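Local structure of FAD-dependent pyridine nucleotide-disulphide oxidoreductase (Desulfovibrio vulgaris, 3IWA) at residues G137-V141 against D248-A253; M196-T200 against S339-K343; G274-V278 against A291-T297; T280-T284 against V321-N325; N368-E372 against V452-A457. The protein probably uses a bound flavin (FAD) to oxidise a reduced pyridine nucleotide such as NADH or NADPH and pass the electrons on to a disulphide or similar acceptor. The contacts are given in a common frame with arbitrary orientation. Numbering follows the deposited sequence.

In the fold
Contacts 1, 3 and 4 belong to the nucleotide-binding part of the chain, contact 5 to the C-terminal dimerisation domain, and contact 2 joins the two. Contacts 1 and 3 pair parallel strands through backbone hydrogen bonds, four in contact 1 and two in contact 3. Contacts 2 and 5 instead rest on side chains and reach opposite outermost strands of one antiparallel sheet, 340-343 and 366-372. Contact 4, a loop against a helix, adds one amide hydrogen bond to its packing. It touches contact 3, where Ala291 N lies 3.1 Å from Met282 O. Contacts 2 to 5 are largely buried; contact 1 is only partly so, at an outer strand of its sheet.

Contact 1: residues G137-V141 against D248-A253; sequences GVTPV and DLVILA
Four main-chain hydrogen bonds fix the register. Val250 N donates to Gly137 O (2.9 Å), Thr139 N to Val250 O (2.7 Å), Leu252 N to Thr139 O (3.0 Å) and Val141 N to Leu252 O (3.0 Å). Between them come two CA-H...O contacts, Val138 CA to Val250 O at 3.4 Å and Ile251 CA to Thr139 O at 3.5 Å. The strands 138-140 and 249-252 run parallel, their axes 4.6 Å apart and 25° out of line, and Val138, Thr139 and Pro140 pair with Val250, Ile251 and Leu252. Gly137 enters the strand at phi/psi 96/-6, a conformation that suits glycine. This is the edge of a five-stranded parallel Rossmann-type sheet: 138-140 is an outermost strand, and 249-252 has strand 161-165 on its other flank, where Asp248 also bonds the backbone N of Lys161. A GxGxxG-like turn follows 161-165, consistent with a dinucleotide site. On the face carrying Val138, Pro140, Val250 and Leu252, Val138 (chi1 t) sets CG1 3.9 Å from Leu252 CG, and Val235 of strand 235-240 covers both valines. Thr139 and Ile251 occupy the other face. Thr139 OG1 lies 3.6 Å from Leu249 CD1; past the strand end, Val141 CG2 (chi1 t) sits 3.9 Å from Ile251 CG2, with Val141 packed against helix 144-153.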
loop_
_atom_site.group_PDB
_atom_site.type_symbol
_atom_site.label_atom_id
_atom_site.label_comp_id
_atom_site.label_asym_id
_atom_site.label_seq_id
_atom_site.Cartn_x
_atom_site.Cartn_y
_atom_site.Cartn_z
ATOM N N GLY A 137 41.435 3.211 6.551
ATOM C CA GLY A 137 40.705 2.819 5.326
ATOM C C GLY A 137 39.636 1.745 5.511
ATOM O O GLY A 137 38.942 1.418 4.573
ATOM N N VAL A 138 39.545 1.176 6.707
ATOM C CA VAL A 138 38.561 0.166 7.047
ATOM C C VAL A 138 37.417 0.858 7.792
ATOM O O VAL A 138 37.543 1.226 8.970
ATOM C CB VAL A 138 39.163 -0.969 7.918
ATOM C CG1 VAL A 138 38.107 -2.000 8.260
ATOM C CG2 VAL A 138 40.352 -1.641 7.216
ATOM N N THR A 139 36.294 1.032 7.098
ATOM C CA THR A 139 35.256 1.918 7.575
ATOM C C THR A 139 33.947 1.222 7.876
ATOM O O THR A 139 33.259 0.811 6.958
ATOM C CB THR A 139 34.959 2.981 6.553
ATOM O OG1 THR A 139 36.171 3.362 5.908
ATOM C CG2 THR A 139 34.316 4.182 7.220
ATOM N N PRO A 140 33.567 1.165 9.168
ATOM C CA PRO A 140 32.288 0.605 9.550
ATOM C C PRO A 140 31.201 1.541 9.075
ATOM O O PRO A 140 31.386 2.750 9.127
ATOM C CB PRO A 140 32.334 0.629 11.085
ATOM C CG PRO A 140 33.134 1.850 11.409
ATOM C CD PRO A 140 34.156 1.965 10.263
ATOM N N VAL A 141 30.100 0.989 8.584
ATOM C CA VAL A 141 28.906 1.787 8.271
ATOM C C VAL A 141 27.675 1.050 8.813
ATOM O O VAL A 141 27.293 0.012 8.282
ATOM C CB VAL A 141 28.797 2.043 6.750
ATOM C CG1 VAL A 141 27.500 2.791 6.417
ATOM C CG2 VAL A 141 30.036 2.804 6.276
ATOM N N ASP A 248 41.925 -0.031 -1.374
ATOM C CA ASP A 248 42.343 1.089 -0.534
ATOM C C ASP A 248 41.195 1.597 0.345
ATOM O O ASP A 248 41.394 2.422 1.222
ATOM C CB ASP A 248 42.969 2.235 -1.364
ATOM C CG ASP A 248 42.163 2.585 -2.613
ATOM O OD1 ASP A 248 41.527 3.663 -2.670
ATOM O OD2 ASP A 248 42.178 1.797 -3.561
ATOM N N LEU A 249 39.985 1.126 0.084
ATOM C CA LEU A 249 38.821 1.370 0.975
ATOM C C LEU A 249 38.091 0.044 1.179
ATOM O O LEU A 249 37.765 -0.635 0.215
ATOM C CB LEU A 249 37.852 2.390 0.356
ATOM C CG LEU A 249 36.586 2.736 1.149
ATOM C CD1 LEU A 249 36.902 3.591 2.368
ATOM C CD2 LEU A 249 35.587 3.439 0.256
ATOM N N VAL A 250 37.841 -0.289 2.437
ATOM C CA VAL A 250 37.068 -1.448 2.818
ATOM C C VAL A 250 35.905 -1.010 3.718
ATOM O O VAL A 250 36.112 -0.419 4.789
ATOM C CB VAL A 250 37.939 -2.482 3.549
ATOM C CG1 VAL A 250 37.094 -3.615 4.055
ATOM C CG2 VAL A 250 39.061 -2.974 2.620
ATOM N N ILE A 251 34.690 -1.277 3.255
ATOM C CA ILE A 251 33.478 -0.930 3.982
ATOM C C ILE A 251 33.009 -2.159 4.764
ATOM O O ILE A 251 32.807 -3.219 4.188
ATOM C CB ILE A 251 32.380 -0.479 3.008
ATOM C CG1 ILE A 251 32.880 0.641 2.085
ATOM C CG2 ILE A 251 31.178 0.015 3.743
ATOM C CD1 ILE A 251 33.137 1.941 2.796
ATOM N N LEU A 252 32.896 -2.025 6.077
ATOM C CA LEU A 252 32.302 -3.056 6.918
ATOM C C LEU A 252 30.779 -2.816 7.034
ATOM O O LEU A 252 30.334 -1.836 7.643
ATOM C CB LEU A 252 32.951 -3.081 8.314
ATOM C CG LEU A 252 34.461 -3.346 8.397
ATOM C CD1 LEU A 252 34.854 -3.544 9.852
ATOM C CD2 LEU A 252 34.925 -4.533 7.561
ATOM N N ALA A 253 30.016 -3.717 6.421
ATOM C CA ALA A 253 28.561 -3.655 6.327
ATOM C C ALA A 253 28.060 -5.069 6.518
ATOM O O ALA A 253 27.265 -5.565 5.735
ATOM C CB ALA A 253 28.129 -3.146 4.951
#

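Contact 2: residues M196-T200 against S339-K343; sequences MPGFT and SWAVK
Here the loop ahead of helix 202-214, in the nucleotide-binding part, meets strand 340-343, an outermost strand of the antiparallel sheet in the dimerisation domain. Trp340 is the centrepiece. With chi1 at 60° (p) and chi2 at -86° its indole extends from the strand into the loop, although the nearest CA atoms, those of Phe199 and Trp340, are 8.2 Å apart. Phe199, chi1 m and chi2 -122°, turns its ring edge to the indole face in a T-shaped stack: centroids of the phenyl and five-membered rings lie 4.8 Å apart, planes at 62°, with Phe199 CD1 3.6 Å from Trp340 CG. Met196, at phi/psi 48/43, has chi1 and chi2 both m and chi3 near -92°, which brings CE to 3.5 Å from Trp340 CZ3 and 3.6 Å from Val342 CG2 (Val342 chi1 t). Thr200, chi1 p, rests CG2 3.4 Å from Trp340 CH2. The loop is tightened by Met196 O, which accepts from Phe199 N (3.0 Å) and Thr200 N (3.2 Å). Gly198 takes phi/psi 84/-10 at its tip. One water completes the join, accepting from Trp340 NE1 at 2.9 Å and donating to Phe199 O at 2.8 Å.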
loop_
_atom_site.group_PDB
_atom_site.type_symbol
_atom_site.label_atom_id
_atom_site.label_comp_id
_atom_site.label_asym_id
_atom_site.label_seq_id
_atom_site.Cartn_x
_atom_site.Cartn_y
_atom_site.Cartn_z
ATOM N N MET A 196 21.735 -10.026 0.016
ATOM C CA MET A 196 20.508 -9.731 0.766
ATOM C C MET A 196 19.917 -10.903 1.584
ATOM O O MET A 196 18.699 -11.068 1.625
ATOM C CB MET A 196 19.447 -9.150 -0.170
ATOM C CG MET A 196 19.807 -7.781 -0.741
ATOM S SD MET A 196 19.764 -6.482 0.467
ATOM C CE MET A 196 18.089 -6.007 0.178
ATOM N N PRO A 197 20.765 -11.675 2.287
ATOM C CA PRO A 197 20.203 -12.789 3.023
ATOM C C PRO A 197 19.240 -12.325 4.105
ATOM O O PRO A 197 19.516 -11.372 4.800
ATOM C CB PRO A 197 21.432 -13.480 3.627
ATOM C CG PRO A 197 22.532 -12.475 3.570
ATOM C CD PRO A 197 22.229 -11.628 2.397
ATOM N N GLY A 198 18.087 -12.982 4.197
ATOM C CA GLY A 198 17.069 -12.590 5.156
ATOM C C GLY A 198 16.143 -11.474 4.691
ATOM O O GLY A 198 15.168 -11.186 5.377
ATOM N N PHE A 199 16.459 -10.820 3.568
ATOM C CA PHE A 199 15.608 -9.772 2.996
ATOM C C PHE A 199 14.900 -10.190 1.690
ATOM O O PHE A 199 13.726 -9.867 1.517
ATOM C CB PHE A 199 16.410 -8.505 2.734
ATOM C CG PHE A 199 16.715 -7.691 3.985
ATOM C CD1 PHE A 199 16.292 -6.372 4.082
ATOM C CD2 PHE A 199 17.437 -8.240 5.049
ATOM C CE1 PHE A 199 16.562 -5.623 5.208
ATOM C CE2 PHE A 199 17.713 -7.494 6.190
ATOM C CZ PHE A 199 17.272 -6.180 6.267
ATOM N N THR A 200 15.613 -10.852 0.771
ATOM C CA THR A 200 14.983 -11.512 -0.368
ATOM C C THR A 200 15.291 -13.005 -0.335
ATOM O O THR A 200 16.246 -13.421 0.314
ATOM C CB THR A 200 15.443 -10.960 -1.715
ATOM O OG1 THR A 200 16.762 -11.432 -1.969
ATOM C CG2 THR A 200 15.407 -9.435 -1.755
ATOM N N SER A 339 9.609 -3.819 6.870
ATOM C CA SER A 339 9.512 -3.271 5.544
ATOM C C SER A 339 10.817 -2.632 5.085
ATOM O O SER A 339 11.491 -1.991 5.863
ATOM C CB SER A 339 8.415 -2.218 5.556
ATOM O OG SER A 339 7.233 -2.771 6.077
ATOM N N TRP A 340 11.148 -2.753 3.815
ATOM C CA TRP A 340 12.416 -2.214 3.316
ATOM C C TRP A 340 12.309 -1.978 1.814
ATOM O O TRP A 340 11.448 -2.531 1.152
ATOM C CB TRP A 340 13.590 -3.171 3.617
ATOM C CG TRP A 340 13.412 -4.533 2.990
ATOM C CD1 TRP A 340 12.743 -5.585 3.516
ATOM C CD2 TRP A 340 13.853 -4.953 1.689
ATOM N NE1 TRP A 340 12.757 -6.652 2.627
ATOM C CE2 TRP A 340 13.397 -6.258 1.487
ATOM C CE3 TRP A 340 14.536 -4.321 0.649
ATOM C CZ2 TRP A 340 13.673 -6.976 0.305
ATOM C CZ3 TRP A 340 14.792 -5.030 -0.507
ATOM C CH2 TRP A 340 14.384 -6.349 -0.657
ATOM N N ALA A 341 13.191 -1.136 1.301
ATOM C CA ALA A 341 13.351 -0.923 -0.112
ATOM C C ALA A 341 14.795 -0.561 -0.383
ATOM O O ALA A 341 15.424 0.131 0.420
ATOM C CB ALA A 341 12.425 0.172 -0.586
ATOM N N VAL A 342 15.324 -1.064 -1.500
ATOM C CA VAL A 342 16.642 -0.698 -2.019
ATOM C C VAL A 342 16.523 -0.338 -3.507
ATOM O O VAL A 342 15.930 -1.080 -4.300
ATOM C CB VAL A 342 17.647 -1.848 -1.918
ATOM C CG1 VAL A 342 19.030 -1.309 -1.925
ATOM C CG2 VAL A 342 17.462 -2.616 -0.667
ATOM N N LYS A 343 17.086 0.799 -3.882
ATOM C CA LYS A 343 17.194 1.182 -5.270
ATOM C C LYS A 343 18.600 0.808 -5.759
ATOM O O LYS A 343 19.606 1.153 -5.121
ATOM C CB LYS A 343 16.910 2.675 -5.417
ATOM C CG LYS A 343 17.230 3.276 -6.799
ATOM C CD LYS A 343 16.023 3.355 -7.741
ATOM C CE LYS A 343 16.466 3.630 -9.200
ATOM N NZ LYS A 343 17.362 2.556 -9.761
HETATM O O HOH W 1 11.634 -9.279 3.230
#

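Contact 3: residues G274-V278 against A291-T297; sequences GAIIV and AGGDCVT
This is a short, weakly bonded parallel strand pairing between 276-277 and the start of 296-299, reinforced by apolar packing, in the nucleotide-binding part of the chain. The one firm bridge is Ile276 with Val296, CA atoms 4.4 Å apart. Two hydrogen bonds frame it: Ile276 N donates to Cys295 O (2.7 Å), and Thr297 N to Ile276 O (3.0 Å). Val296 CA also comes within 3.2 Å of Ile276 O, a CA-H...O contact. The chain reaches the bridge through Gly274 at phi/psi 90/7. On the second segment, a turn through Gly292, Gly293 and Asp294 separates Ala291 from the bonded residues, so Ala291 and Val296 can address the same side chains. Ile276 (chi1 m, chi2 t) sets CG2 3.8 Å from Ala291 CB and CD1 4.1 Å from Cys295 SG. Val278 CG1 (chi1 m) is 3.9 Å from Ala291 CB and 4.0 Å from Val296 CG1. Away from this cluster, Ile277 CG1 meets Thr297 CG2 at 3.7 Å, while Thr297 OG1 bonds Gly307 O. A water bridges Val278 O and Thr297 O, 2.7 Å each. The AGGD run, 291-294, resembles the end of the second FAD-binding motif of this family, though no flavin is modelled. Strand 296-299 is flanked beyond by antiparallel 306-307, Ala291 ends strand 289-291 of the larger parallel sheet, and Gln318 of helix 314-326 bonds Gly293 N.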
loop_
_atom_site.group_PDB
_atom_site.type_symbol
_atom_site.label_atom_id
_atom_site.label_comp_id
_atom_site.label_asym_id
_atom_site.label_seq_id
_atom_site.Cartn_x
_atom_site.Cartn_y
_atom_site.Cartn_z
ATOM N N GLY A 274 22.201 -8.355 23.631
ATOM C CA GLY A 274 22.528 -7.044 24.232
ATOM C C GLY A 274 21.556 -5.911 23.891
ATOM O O GLY A 274 21.821 -4.753 24.210
ATOM N N ALA A 275 20.444 -6.228 23.222
ATOM C CA ALA A 275 19.484 -5.193 22.826
ATOM C C ALA A 275 18.672 -4.817 24.051
ATOM O O ALA A 275 18.256 -5.684 24.800
ATOM C CB ALA A 275 18.570 -5.668 21.684
ATOM N N ILE A 276 18.485 -3.518 24.271
ATOM C CA ILE A 276 17.671 -3.016 25.384
ATOM C C ILE A 276 16.199 -3.416 25.181
ATOM O O ILE A 276 15.633 -3.219 24.098
ATOM C CB ILE A 276 17.784 -1.503 25.482
ATOM C CG1 ILE A 276 19.213 -1.078 25.855
ATOM C CG2 ILE A 276 16.794 -0.954 26.466
ATOM C CD1 ILE A 276 19.447 0.402 25.732
ATOM N N ILE A 277 15.598 -4.001 26.214
ATOM C CA ILE A 277 14.236 -4.469 26.145
ATOM C C ILE A 277 13.348 -3.318 26.548
ATOM O O ILE A 277 13.513 -2.756 27.620
ATOM C CB ILE A 277 14.012 -5.686 27.050
ATOM C CG1 ILE A 277 14.803 -6.893 26.537
ATOM C CG2 ILE A 277 12.496 -6.049 27.176
ATOM C CD1 ILE A 277 14.742 -8.084 27.513
ATOM N N VAL A 278 12.411 -2.963 25.673
ATOM C CA VAL A 278 11.442 -1.902 25.948
ATOM C C VAL A 278 9.994 -2.365 25.800
ATOM O O VAL A 278 9.681 -3.266 25.027
ATOM C CB VAL A 278 11.683 -0.704 25.030
ATOM C CG1 VAL A 278 13.078 -0.132 25.295
ATOM C CG2 VAL A 278 11.522 -1.104 23.574
ATOM N N ALA A 291 14.312 4.174 25.413
ATOM C CA ALA A 291 15.311 3.726 24.465
ATOM C C ALA A 291 14.611 3.448 23.138
ATOM O O ALA A 291 13.466 3.029 23.114
ATOM C CB ALA A 291 16.004 2.450 24.976
ATOM N N GLY A 292 15.296 3.700 22.038
ATOM C CA GLY A 292 14.810 3.294 20.725
ATOM C C GLY A 292 15.926 3.181 19.698
ATOM O O GLY A 292 17.102 3.368 20.019
ATOM N N GLY A 293 15.549 2.872 18.457
ATOM C CA GLY A 293 16.479 2.868 17.332
ATOM C C GLY A 293 17.154 1.515 17.278
ATOM O O GLY A 293 16.547 0.511 17.620
ATOM N N ASP A 294 18.415 1.489 16.877
ATOM C CA ASP A 294 19.149 0.225 16.722
ATOM C C ASP A 294 19.716 -0.390 18.020
ATOM O O ASP A 294 20.553 -1.290 17.933
ATOM C CB ASP A 294 20.364 0.417 15.805
ATOM C CG ASP A 294 20.048 1.114 14.501
ATOM O OD1 ASP A 294 18.869 1.202 14.089
ATOM O OD2 ASP A 294 21.032 1.567 13.869
ATOM N N CYS A 295 19.357 0.133 19.195
ATOM C CA CYS A 295 19.871 -0.404 20.454
ATOM C C CYS A 295 18.824 -1.203 21.202
ATOM O O CYS A 295 19.109 -1.751 22.262
ATOM C CB CYS A 295 20.433 0.695 21.341
ATOM S SG CYS A 295 19.312 2.012 21.956
ATOM N N VAL A 296 17.626 -1.309 20.624
ATOM C CA VAL A 296 16.518 -1.989 21.261
ATOM C C VAL A 296 16.029 -3.206 20.480
ATOM O O VAL A 296 16.267 -3.335 19.287
ATOM C CB VAL A 296 15.300 -1.016 21.488
ATOM C CG1 VAL A 296 15.726 0.247 22.282
ATOM C CG2 VAL A 296 14.649 -0.587 20.154
ATOM N N THR A 297 15.337 -4.086 21.203
ATOM C CA THR A 297 14.502 -5.138 20.641
ATOM C C THR A 297 13.043 -4.767 20.820
ATOM O O THR A 297 12.673 -4.261 21.848
ATOM C CB THR A 297 14.715 -6.553 21.295
ATOM O OG1 THR A 297 13.764 -7.499 20.755
ATOM C CG2 THR A 297 14.542 -6.511 22.836
HETATM O O HOH W 2 10.938 -5.207 23.625
#

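Contact 4: residues T280-T284 against V321-N325; sequences TRMRT and VIGTN
Asn325, Met282 and Arg281 bury the most surface as the loop 280-284 lies against helix 314-326. Asn325 faces the loop from the helix with chi1 m and chi2 -15°, and its ND2 donates to Arg281 O at 2.9 Å. The same amide nitrogen also bonds Ala331 O, so one side chain ties the helix to two pieces of backbone. The alpha-helical hydrogen bond from Asn325 N to Val321 O (3.0 Å) puts Val321 and Asn325 one turn apart on the side facing the loop. Met282, at phi/psi 72/21, a left-handed conformation, directs CB toward the helix, 3.6 Å from Ile322 CG1 (Ile322 chi1 m, chi2 t). Met282 CG lies 4.2 Å from Val321 CG1 (Val321 chi1 t), and three m torsions then lead the thioether away from the helix. The nearest CA atoms are those of Met282 and Ile322, 6.4 Å apart. Arg281 CB lies 3.5 Å from Asn325 ND2; chi1 m and chi2 p then lead the arginine away to a salt bridge with Asp330. Beyond the contact, Ile322 also packs on helix 14-25, and Val321 touches Glu430 of the second subunit. The contact joins loop to helix, as expected for the FAD/NAD-type fold of this family, with apolar packing at Met282 beside one directional amide bond to a main-chain carbonyl, and the Arg281 charge answered outside the two segments.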
loop_
_atom_site.group_PDB
_atom_site.type_symbol
_atom_site.label_atom_id
_atom_site.label_comp_id
_atom_site.label_asym_id
_atom_site.label_seq_id
_atom_site.Cartn_x
_atom_site.Cartn_y
_atom_site.Cartn_z
ATOM N N THR A 280 5.879 -1.139 24.881
ATOM C CA THR A 280 5.376 -0.506 23.679
ATOM C C THR A 280 5.344 0.991 23.803
ATOM O O THR A 280 5.173 1.662 22.801
ATOM C CB THR A 280 3.976 -0.978 23.303
ATOM O OG1 THR A 280 3.102 -0.582 24.335
ATOM C CG2 THR A 280 3.934 -2.482 23.146
ATOM N N ARG A 281 5.515 1.516 25.016
ATOM C CA ARG A 281 5.671 2.967 25.215
ATOM C C ARG A 281 7.129 3.429 25.010
ATOM O O ARG A 281 7.438 4.610 25.165
ATOM C CB ARG A 281 5.197 3.375 26.617
ATOM C CG ARG A 281 3.727 3.615 26.765
ATOM C CD ARG A 281 2.930 2.328 26.833
ATOM N NE ARG A 281 1.492 2.615 26.924
ATOM C CZ ARG A 281 0.528 1.685 26.873
ATOM N NH1 ARG A 281 0.835 0.396 26.758
ATOM N NH2 ARG A 281 -0.754 2.039 26.949
ATOM N N MET A 282 7.992 2.466 24.670
ATOM C CA MET A 282 9.439 2.613 24.503
ATOM C C MET A 282 10.209 2.803 25.817
ATOM O O MET A 282 11.358 3.244 25.807
ATOM C CB MET A 282 9.788 3.675 23.449
ATOM C CG MET A 282 9.126 3.451 22.049
ATOM S SD MET A 282 9.319 1.842 21.233
ATOM C CE MET A 282 11.087 1.891 20.935
ATOM N N ARG A 283 9.604 2.396 26.931
ATOM C CA ARG A 283 10.231 2.403 28.247
ATOM C C ARG A 283 11.067 1.171 28.487
ATOM O O ARG A 283 10.593 0.070 28.279
ATOM C CB ARG A 283 9.178 2.421 29.367
ATOM C CG ARG A 283 8.401 3.718 29.503
ATOM C CD ARG A 283 7.618 3.787 30.816
ATOM N NE ARG A 283 7.240 5.172 31.075
ATOM C CZ ARG A 283 6.116 5.745 30.644
ATOM N NH1 ARG A 283 5.894 7.036 30.890
ATOM N NH2 ARG A 283 5.226 5.037 29.953
ATOM N N THR A 284 12.279 1.360 29.004
ATOM C CA THR A 284 13.141 0.247 29.426
ATOM C C THR A 284 12.630 -0.372 30.738
ATOM O O THR A 284 11.559 -0.068 31.192
ATOM C CB THR A 284 14.589 0.731 29.632
ATOM O OG1 THR A 284 14.646 1.622 30.744
ATOM C CG2 THR A 284 15.088 1.476 28.422
ATOM N N VAL A 321 7.020 8.887 19.396
ATOM C CA VAL A 321 6.362 8.262 20.538
ATOM C C VAL A 321 7.159 8.551 21.800
ATOM O O VAL A 321 6.549 8.843 22.825
ATOM C CB VAL A 321 6.181 6.735 20.337
ATOM C CG1 VAL A 321 5.848 5.991 21.639
ATOM C CG2 VAL A 321 5.111 6.458 19.233
ATOM N N ILE A 322 8.503 8.510 21.741
ATOM C CA ILE A 322 9.258 8.770 22.946
ATOM C C ILE A 322 9.032 10.242 23.361
ATOM O O ILE A 322 8.781 10.541 24.517
ATOM C CB ILE A 322 10.772 8.440 22.829
ATOM C CG1 ILE A 322 10.978 6.930 22.657
ATOM C CG2 ILE A 322 11.512 9.021 24.069
ATOM C CD1 ILE A 322 12.367 6.502 22.163
ATOM N N GLY A 323 9.056 11.145 22.403
ATOM C CA GLY A 323 8.752 12.569 22.653
ATOM C C GLY A 323 7.463 12.869 23.405
ATOM O O GLY A 323 7.434 13.650 24.369
ATOM N N THR A 324 6.399 12.226 22.955
ATOM C CA THR A 324 5.062 12.338 23.510
ATOM C C THR A 324 4.994 11.737 24.900
ATOM O O THR A 324 4.345 12.296 25.811
ATOM C CB THR A 324 4.072 11.634 22.512
ATOM O OG1 THR A 324 4.112 12.339 21.269
ATOM C CG2 THR A 324 2.635 11.580 23.013
ATOM N N ASN A 325 5.647 10.590 25.087
ATOM C CA ASN A 325 5.628 9.947 26.383
ATOM C C ASN A 325 6.521 10.664 27.419
ATOM O O ASN A 325 6.221 10.585 28.580
ATOM C CB ASN A 325 5.962 8.456 26.261
ATOM C CG ASN A 325 4.888 7.703 25.504
ATOM O OD1 ASN A 325 3.794 8.243 25.339
ATOM N ND2 ASN A 325 5.176 6.458 25.049
#

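Contact 5: residues N368-E372 against V452-A457; sequences NVHVE and VAGNVA
Strand 368-372 is extended, and helix 452-457 crosses it at 135° between N-to-C directions, the axes 8.2 Å apart at closest approach. Val369 lies opposite Ala457 (CA-CA 5.9 Å) and Val371 opposite Ala453 (6.0 Å), so the spacing of alternate strand residues meets one helical turn, closed by the hydrogen bonds Val456 N to Val452 O (2.9 Å) and Ala457 N to Ala453 O (3.0 Å). The contact is all apolar. Val369 (chi1 t) places CG1 3.5 Å from Val456 CG1 and CG2 3.9 Å from Ala457 CB. Val371 (chi1 t) has CG1 4.2 Å from Val452 CG1, and CG2 4.0 Å from Val456 CG2 and 3.7 Å from Ala453 CA. The small alanines permit this close approach. On the strand's other side, His370 ND1 donates to Glu372 OE2 at 3.2 Å. Helix against sheet in this way is the layered alpha/beta packing of the dimerisation domain: an outermost strand of its antiparallel sheet covered by the C-terminal helix 449-461.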
loop_
_atom_site.group_PDB
_atom_site.type_symbol
_atom_site.label_atom_id
_atom_site.label_comp_id
_atom_site.label_asym_id
_atom_site.label_seq_id
_atom_site.Cartn_x
_atom_site.Cartn_y
_atom_site.Cartn_z
ATOM N N ASN A 368 7.116 -20.500 -0.871
ATOM C CA ASN A 368 7.355 -19.306 -1.612
ATOM C C ASN A 368 6.620 -19.386 -2.948
ATOM O O ASN A 368 6.944 -20.223 -3.794
ATOM C CB ASN A 368 8.851 -19.175 -1.866
ATOM C CG ASN A 368 9.294 -17.748 -2.130
ATOM O OD1 ASN A 368 10.138 -17.509 -2.983
ATOM N ND2 ASN A 368 8.760 -16.802 -1.382
ATOM N N VAL A 369 5.641 -18.509 -3.128
ATOM C CA VAL A 369 4.859 -18.405 -4.362
ATOM C C VAL A 369 5.292 -17.184 -5.181
ATOM O O VAL A 369 5.285 -16.078 -4.691
ATOM C CB VAL A 369 3.380 -18.245 -3.969
ATOM C CG1 VAL A 369 2.492 -18.085 -5.179
ATOM C CG2 VAL A 369 2.944 -19.420 -3.130
ATOM N N HIS A 370 5.658 -17.371 -6.430
ATOM C CA HIS A 370 6.062 -16.241 -7.261
ATOM C C HIS A 370 5.065 -15.953 -8.386
ATOM O O HIS A 370 4.354 -16.814 -8.842
ATOM C CB HIS A 370 7.458 -16.447 -7.838
ATOM C CG HIS A 370 7.628 -17.757 -8.517
ATOM N ND1 HIS A 370 7.376 -17.931 -9.863
ATOM C CD2 HIS A 370 7.971 -18.976 -8.034
ATOM C CE1 HIS A 370 7.570 -19.201 -10.186
ATOM N NE2 HIS A 370 7.935 -19.856 -9.095
ATOM N N VAL A 371 5.059 -14.711 -8.816
ATOM C CA VAL A 371 4.215 -14.236 -9.860
ATOM C C VAL A 371 5.014 -13.205 -10.610
ATOM O O VAL A 371 5.722 -12.417 -9.986
ATOM C CB VAL A 371 2.993 -13.550 -9.260
ATOM C CG1 VAL A 371 2.369 -12.688 -10.282
ATOM C CG2 VAL A 371 2.005 -14.592 -8.701
ATOM N N GLU A 372 4.930 -13.231 -11.940
ATOM C CA GLU A 372 5.589 -12.228 -12.806
ATOM C C GLU A 372 4.569 -11.561 -13.713
ATOM O O GLU A 372 3.509 -12.129 -13.960
ATOM C CB GLU A 372 6.696 -12.853 -13.669
ATOM C CG GLU A 372 7.839 -13.460 -12.868
ATOM C CD GLU A 372 7.450 -14.760 -12.187
ATOM O OE1 GLU A 372 6.712 -15.558 -12.806
ATOM O OE2 GLU A 372 7.886 -14.995 -11.043
ATOM N N VAL A 452 -3.462 -11.511 -7.718
ATOM C CA VAL A 452 -3.037 -12.689 -8.475
ATOM C C VAL A 452 -2.104 -13.534 -7.596
ATOM O O VAL A 452 -2.246 -14.730 -7.555
ATOM C CB VAL A 452 -2.407 -12.288 -9.826
ATOM C CG1 VAL A 452 -1.753 -13.524 -10.571
ATOM C CG2 VAL A 452 -3.473 -11.574 -10.710
ATOM N N ALA A 453 -1.222 -12.912 -6.822
ATOM C CA ALA A 453 -0.329 -13.681 -5.952
ATOM C C ALA A 453 -1.131 -14.470 -4.933
ATOM O O ALA A 453 -0.796 -15.608 -4.639
ATOM C CB ALA A 453 0.693 -12.774 -5.252
ATOM N N GLY A 454 -2.168 -13.857 -4.367
ATOM C CA GLY A 454 -3.050 -14.557 -3.423
ATOM C C GLY A 454 -3.812 -15.730 -4.058
ATOM O O GLY A 454 -4.011 -16.755 -3.431
ATOM N N ASN A 455 -4.209 -15.585 -5.314
ATOM C CA ASN A 455 -4.909 -16.663 -6.031
ATOM C C ASN A 455 -3.969 -17.845 -6.355
ATOM O O ASN A 455 -4.330 -19.002 -6.113
ATOM C CB ASN A 455 -5.559 -16.123 -7.312
ATOM C CG ASN A 455 -6.665 -15.061 -7.026
ATOM O OD1 ASN A 455 -7.126 -14.856 -5.892
ATOM N ND2 ASN A 455 -7.073 -14.408 -8.068
ATOM N N VAL A 456 -2.771 -17.543 -6.862
ATOM C CA VAL A 456 -1.755 -18.567 -7.086
ATOM C C VAL A 456 -1.366 -19.303 -5.804
ATOM O O VAL A 456 -1.255 -20.521 -5.802
ATOM C CB VAL A 456 -0.499 -18.021 -7.760
ATOM C CG1 VAL A 456 0.548 -19.126 -7.855
ATOM C CG2 VAL A 456 -0.824 -17.447 -9.125
ATOM N N ALA A 457 -1.247 -18.592 -4.689
ATOM C CA ALA A 457 -0.951 -19.228 -3.402
ATOM C C ALA A 457 -2.081 -20.135 -2.860
ATOM O O ALA A 457 -1.844 -21.169 -2.219
ATOM C CB ALA A 457 -0.621 -18.146 -2.383
#